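Local coordinates for putative beta-glucosidase (Bifidobacterium adolescentis, PDB 5WAB), which hydrolyses beta-glucosidic linkages as a family 3 glycoside hydrolase and probably also releases terminal alpha-L-arabinopyranosyl units from ginsenoside Rb2, at residues V556-A566 and A657-D666. Numbering follows the deposited sequence.
Sequences VNVAKTGANTA and AVAVVTLDGD
Lys560 sets CG opposite the backbone N (chi1 -171°) and runs fully extended from there, which carries NZ across to the backbone of Thr662 and the carboxylate of Asp664. NZ donates to Thr662 O at 2.6 Å and forms a salt bridge with Asp664 OD1 at 2.8 Å, meeting that oxygen from above the carboxylate plane. Asn564 turns CG away from its own carbonyl carbon (chi1 -61°), laying the amide against Gly665: ND2 donates to Gly665 O at 3.0 Å, the acceptor lying in the amide plane although ND2 comes in from above the plane of the Gly665 carbonyl, while Gly665 N reaches back to Asn564 OD1 in a weak, bent bond. Beside this pair, Asp664 N donates to Ala563 O at 3.0 Å. Here the two sheets of the fibronectin type III-like beta-sandwich face each other along their edge strands, 551-560 and 654-663; segments 556-560 and 657-663 run nearly parallel (12°), their axes 7.3 Å apart at closest, a sheet-packing rather than strand-pairing distance. Small apolar side chains fill the gap: Val558 forks, CG1 meeting Val661 CG1 at 3.5 Å, the side chains crossing at about a right angle, and CG2 reaching Ala659 CB at 3.8 Å. Two residues earlier, Val556 CG2 rests on Ala657 CB at 3.7 Å, with Val648 and Ala570 alongside Val556. Leu663 CD2 lies against the backbone of Asn564, with Phe627 and Tyr644 also touching the side chain.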
ATOM      1  N   VAL A 556      27.723 -10.255  -6.827  1.00 40.88           N
ATOM      2  CA  VAL A 556      27.197  -8.901  -6.705  1.00 39.21           C
ATOM      3  C   VAL A 556      28.242  -7.924  -7.222  1.00 40.41           C
ATOM      4  O   VAL A 556      29.394  -7.925  -6.772  1.00 40.85           O
ATOM      5  CB  VAL A 556      26.811  -8.587  -5.253  1.00 37.68           C
ATOM      6  CG1 VAL A 556      26.346  -7.147  -5.134  1.00 36.04           C
ATOM      7  CG2 VAL A 556      25.725  -9.534  -4.779  1.00 37.50           C
ATOM      8  N   ASN A 557      27.848  -7.090  -8.180  1.00 41.59           N
ATOM      9  CA  ASN A 557      28.747  -6.094  -8.749  1.00 42.90           C
ATOM     10  C   ASN A 557      27.980  -4.795  -8.932  1.00 40.23           C
ATOM     11  O   ASN A 557      26.921  -4.780  -9.565  1.00 39.81           O
ATOM     12  CB  ASN A 557      29.333  -6.567 -10.081  1.00 45.50           C
ATOM     13  CG  ASN A 557      30.384  -5.624 -10.616  1.00 46.51           C
ATOM     14  OD1 ASN A 557      30.118  -4.821 -11.507  1.00 46.65           O
ATOM     15  ND2 ASN A 557      31.593  -5.713 -10.068  1.00 47.60           N
ATOM     16  N   VAL A 558      28.494  -3.717  -8.355  1.00 37.97           N
ATOM     17  CA  VAL A 558      27.902  -2.395  -8.487  1.00 35.50           C
ATOM     18  C   VAL A 558      28.875  -1.543  -9.290  1.00 35.69           C
ATOM     19  O   VAL A 558      30.065  -1.473  -8.960  1.00 36.93           O
ATOM     20  CB  VAL A 558      27.600  -1.776  -7.110  1.00 34.82           C
ATOM     21  CG1 VAL A 558      26.907  -0.434  -7.262  1.00 33.37           C
ATOM     22  CG2 VAL A 558      26.754  -2.730  -6.272  1.00 34.05           C
ATOM     23  N   ALA A 559      28.377  -0.912 -10.352  1.00 34.20           N
ATOM     24  CA  ALA A 559      29.214  -0.127 -11.245  1.00 33.87           C
ATOM     25  C   ALA A 559      28.592   1.247 -11.449  1.00 34.10           C
ATOM     26  O   ALA A 559      27.374   1.378 -11.604  1.00 32.35           O
ATOM     27  CB  ALA A 559      29.403  -0.830 -12.593  1.00 35.50           C
ATOM     28  N   LYS A 560      29.441   2.268 -11.438  1.00 32.96           N
ATOM     29  CA  LYS A 560      29.001   3.628 -11.713  1.00 32.37           C
ATOM     30  C   LYS A 560      28.729   3.789 -13.205  1.00 33.42           C
ATOM     31  O   LYS A 560      29.520   3.340 -14.038  1.00 34.67           O
ATOM     32  CB  LYS A 560      30.067   4.609 -11.227  1.00 32.35           C
ATOM     33  CG  LYS A 560      29.691   6.075 -11.239  1.00 31.74           C
ATOM     34  CD  LYS A 560      30.817   6.881 -10.591  1.00 32.56           C
ATOM     35  CE  LYS A 560      30.514   8.367 -10.531  1.00 31.50           C
ATOM     36  NZ  LYS A 560      31.597   9.130  -9.862  1.00 31.75           N
ATOM     37  N   THR A 561      27.588   4.391 -13.544  1.00 33.97           N
ATOM     38  CA  THR A 561      27.180   4.558 -14.938  1.00 34.71           C
ATOM     39  C   THR A 561      27.051   6.017 -15.360  1.00 35.67           C
ATOM     40  O   THR A 561      26.578   6.292 -16.470  1.00 36.87           O
ATOM     41  CB  THR A 561      25.866   3.818 -15.204  1.00 34.34           C
ATOM     42  OG1 THR A 561      24.846   4.316 -14.327  1.00 35.22           O
ATOM     43  CG2 THR A 561      26.048   2.324 -15.006  1.00 34.51           C
ATOM     44  N   GLY A 562      27.437   6.955 -14.506  1.00 35.08           N
ATOM     45  CA  GLY A 562      27.329   8.359 -14.845  1.00 33.22           C
ATOM     46  C   GLY A 562      27.899   9.197 -13.726  1.00 34.64           C
ATOM     47  O   GLY A 562      28.527   8.680 -12.805  1.00 34.73           O
ATOM     48  N   ALA A 563      27.705  10.511 -13.836  1.00 25.00           N
ATOM     49  CA  ALA A 563      28.170  11.407 -12.783  1.00 24.25           C
ATOM     50  C   ALA A 563      27.522  11.069 -11.445  1.00 26.05           C
ATOM     51  O   ALA A 563      28.166  11.172 -10.396  1.00 27.69           O
ATOM     52  CB  ALA A 563      27.893  12.861 -13.164  1.00 21.59           C
ATOM     53  N   ASN A 564      26.247  10.674 -11.455  1.00 25.51           N
ATOM     54  CA  ASN A 564      25.514  10.395 -10.221  1.00 27.45           C
ATOM     55  C   ASN A 564      24.556   9.223 -10.394  1.00 27.51           C
ATOM     56  O   ASN A 564      23.445   9.223  -9.849  1.00 26.97           O
ATOM     57  CB  ASN A 564      24.752  11.629  -9.734  1.00 25.35           C
ATOM     58  CG  ASN A 564      25.665  12.787  -9.414  1.00 24.91           C
ATOM     59  OD1 ASN A 564      26.380  12.764  -8.415  1.00 26.57           O
ATOM     60  ND2 ASN A 564      25.652  13.808 -10.263  1.00 21.95           N
ATOM     61  N   THR A 565      24.964   8.204 -11.149  1.00 27.76           N
ATOM     62  CA  THR A 565      24.148   7.007 -11.309  1.00 28.18           C
ATOM     63  C   THR A 565      25.025   5.770 -11.193  1.00 30.06           C
ATOM     64  O   THR A 565      26.229   5.802 -11.468  1.00 30.49           O
ATOM     65  CB  THR A 565      23.406   6.969 -12.652  1.00 27.56           C
ATOM     66  OG1 THR A 565      24.351   7.041 -13.730  1.00 27.34           O
ATOM     67  CG2 THR A 565      22.407   8.118 -12.746  1.00 26.92           C
ATOM     68  N   ALA A 566      24.391   4.663 -10.818  1.00 29.83           N
ATOM     69  CA  ALA A 566      25.084   3.402 -10.642  1.00 30.87           C
ATOM     70  C   ALA A 566      24.198   2.275 -11.151  1.00 31.85           C
ATOM     71  O   ALA A 566      23.008   2.460 -11.421  1.00 32.36           O
ATOM     72  CB  ALA A 566      25.467   3.176  -9.175  1.00 31.85           C
ATOM     73  N   ALA A 657      25.516  -8.739   0.435  1.00 28.84           N
ATOM     74  CA  ALA A 657      26.742  -8.148  -0.074  1.00 29.15           C
ATOM     75  C   ALA A 657      26.564  -6.643  -0.142  1.00 29.17           C
ATOM     76  O   ALA A 657      25.444  -6.143  -0.266  1.00 31.95           O
ATOM     77  CB  ALA A 657      27.112  -8.705  -1.449  1.00 29.17           C
ATOM     78  N   VAL A 658      27.679  -5.923  -0.037  1.00 28.88           N
ATOM     79  CA  VAL A 658      27.683  -4.471  -0.143  1.00 27.23           C
ATOM     80  C   VAL A 658      28.821  -4.060  -1.066  1.00 28.04           C
ATOM     81  O   VAL A 658      29.757  -4.823  -1.318  1.00 29.45           O
ATOM     82  CB  VAL A 658      27.816  -3.770   1.228  1.00 26.24           C
ATOM     83  CG1 VAL A 658      26.658  -4.145   2.136  1.00 24.59           C
ATOM     84  CG2 VAL A 658      29.147  -4.114   1.877  1.00 27.52           C
ATOM     85  N   ALA A 659      28.712  -2.844  -1.590  1.00 27.79           N
ATOM     86  CA  ALA A 659      29.743  -2.261  -2.434  1.00 28.52           C
ATOM     87  C   ALA A 659      29.597  -0.751  -2.378  1.00 28.64           C
ATOM     88  O   ALA A 659      28.480  -0.236  -2.303  1.00 29.06           O
ATOM     89  CB  ALA A 659      29.647  -2.762  -3.877  1.00 29.22           C
ATOM     90  N   VAL A 660      30.724  -0.052  -2.414  1.00 29.75           N
ATOM     91  CA  VAL A 660      30.758   1.396  -2.256  1.00 30.38           C
ATOM     92  C   VAL A 660      30.926   2.037  -3.625  1.00 30.54           C
ATOM     93  O   VAL A 660      31.782   1.624  -4.416  1.00 31.50           O
ATOM     94  CB  VAL A 660      31.889   1.821  -1.303  1.00 30.85           C
ATOM     95  CG1 VAL A 660      31.992   3.340  -1.233  1.00 30.66           C
ATOM     96  CG2 VAL A 660      31.668   1.228   0.078  1.00 30.74           C
ATOM     97  N   VAL A 661      30.092   3.032  -3.917  1.00 29.70           N
ATOM     98  CA  VAL A 661      30.254   3.859  -5.103  1.00 29.94           C
ATOM     99  C   VAL A 661      30.448   5.300  -4.660  1.00 28.23           C
ATOM    100  O   VAL A 661      29.902   5.743  -3.643  1.00 27.67           O
ATOM    101  CB  VAL A 661      29.062   3.734  -6.072  1.00 30.75           C
ATOM    102  CG1 VAL A 661      28.965   2.323  -6.571  1.00 31.40           C
ATOM    103  CG2 VAL A 661      27.766   4.138  -5.391  1.00 30.19           C
ATOM    104  N   THR A 662      31.246   6.030  -5.430  1.00 26.98           N
ATOM    105  CA  THR A 662      31.536   7.434  -5.174  1.00 25.25           C
ATOM    106  C   THR A 662      30.913   8.271  -6.288  1.00 24.95           C
ATOM    107  O   THR A 662      31.234   8.085  -7.466  1.00 24.71           O
ATOM    108  CB  THR A 662      33.045   7.662  -5.097  1.00 26.44           C
ATOM    109  OG1 THR A 662      33.607   6.777  -4.119  1.00 26.59           O
ATOM    110  CG2 THR A 662      33.349   9.100  -4.697  1.00 26.19           C
ATOM    111  N   LEU A 663      30.007   9.169  -5.920  1.00 28.67           N
ATOM    112  CA  LEU A 663      29.315  10.012  -6.882  1.00 28.34           C
ATOM    113  C   LEU A 663      29.902  11.420  -6.892  1.00 29.55           C
ATOM    114  O   LEU A 663      30.546  11.853  -5.938  1.00 31.34           O
ATOM    115  CB  LEU A 663      27.821  10.068  -6.566  1.00 27.70           C
ATOM    116  CG  LEU A 663      27.125   8.715  -6.451  1.00 26.63           C
ATOM    117  CD1 LEU A 663      25.635   8.927  -6.264  1.00 26.21           C
ATOM    118  CD2 LEU A 663      27.409   7.839  -7.662  1.00 25.74           C
ATOM    119  N   ASP A 664      29.676  12.134  -8.003  1.00 31.76           N
ATOM    120  CA  ASP A 664      30.256  13.465  -8.178  1.00 33.29           C
ATOM    121  C   ASP A 664      29.448  14.572  -7.513  1.00 33.77           C
ATOM    122  O   ASP A 664      29.999  15.647  -7.259  1.00 34.71           O
ATOM    123  CB  ASP A 664      30.393  13.819  -9.660  1.00 33.07           C
ATOM    124  CG  ASP A 664      31.113  12.760 -10.458  1.00 32.29           C
ATOM    125  OD1 ASP A 664      31.805  11.912  -9.855  1.00 32.37           O
ATOM    126  OD2 ASP A 664      31.007  12.802 -11.703  1.00 31.24           O
ATOM    127  N   GLY A 665      28.178  14.340  -7.217  1.00 32.67           N
ATOM    128  CA  GLY A 665      27.292  15.446  -6.872  1.00 33.80           C
ATOM    129  C   GLY A 665      26.704  16.107  -8.104  1.00 33.58           C
ATOM    130  O   GLY A 665      27.286  16.107  -9.189  1.00 32.62           O
ATOM    131  N   ASP A 666      25.526  16.703  -7.928  1.00 34.28           N
ATOM    132  CA  ASP A 666      24.784  17.256  -9.060  1.00 34.58           C
ATOM    133  C   ASP A 666      25.190  18.675  -9.424  1.00 36.00           C
ATOM    134  O   ASP A 666      24.598  19.249 -10.338  1.00 36.88           O
ATOM    135  CB  ASP A 666      23.273  17.193  -8.798  1.00 33.92           C
ATOM    136  CG  ASP A 666      22.867  17.889  -7.521  1.00 35.64           C
ATOM    137  OD1 ASP A 666      23.603  18.782  -7.053  1.00 37.77           O
ATOM    138  OD2 ASP A 666      21.796  17.552  -6.986  1.00 35.82           O
TER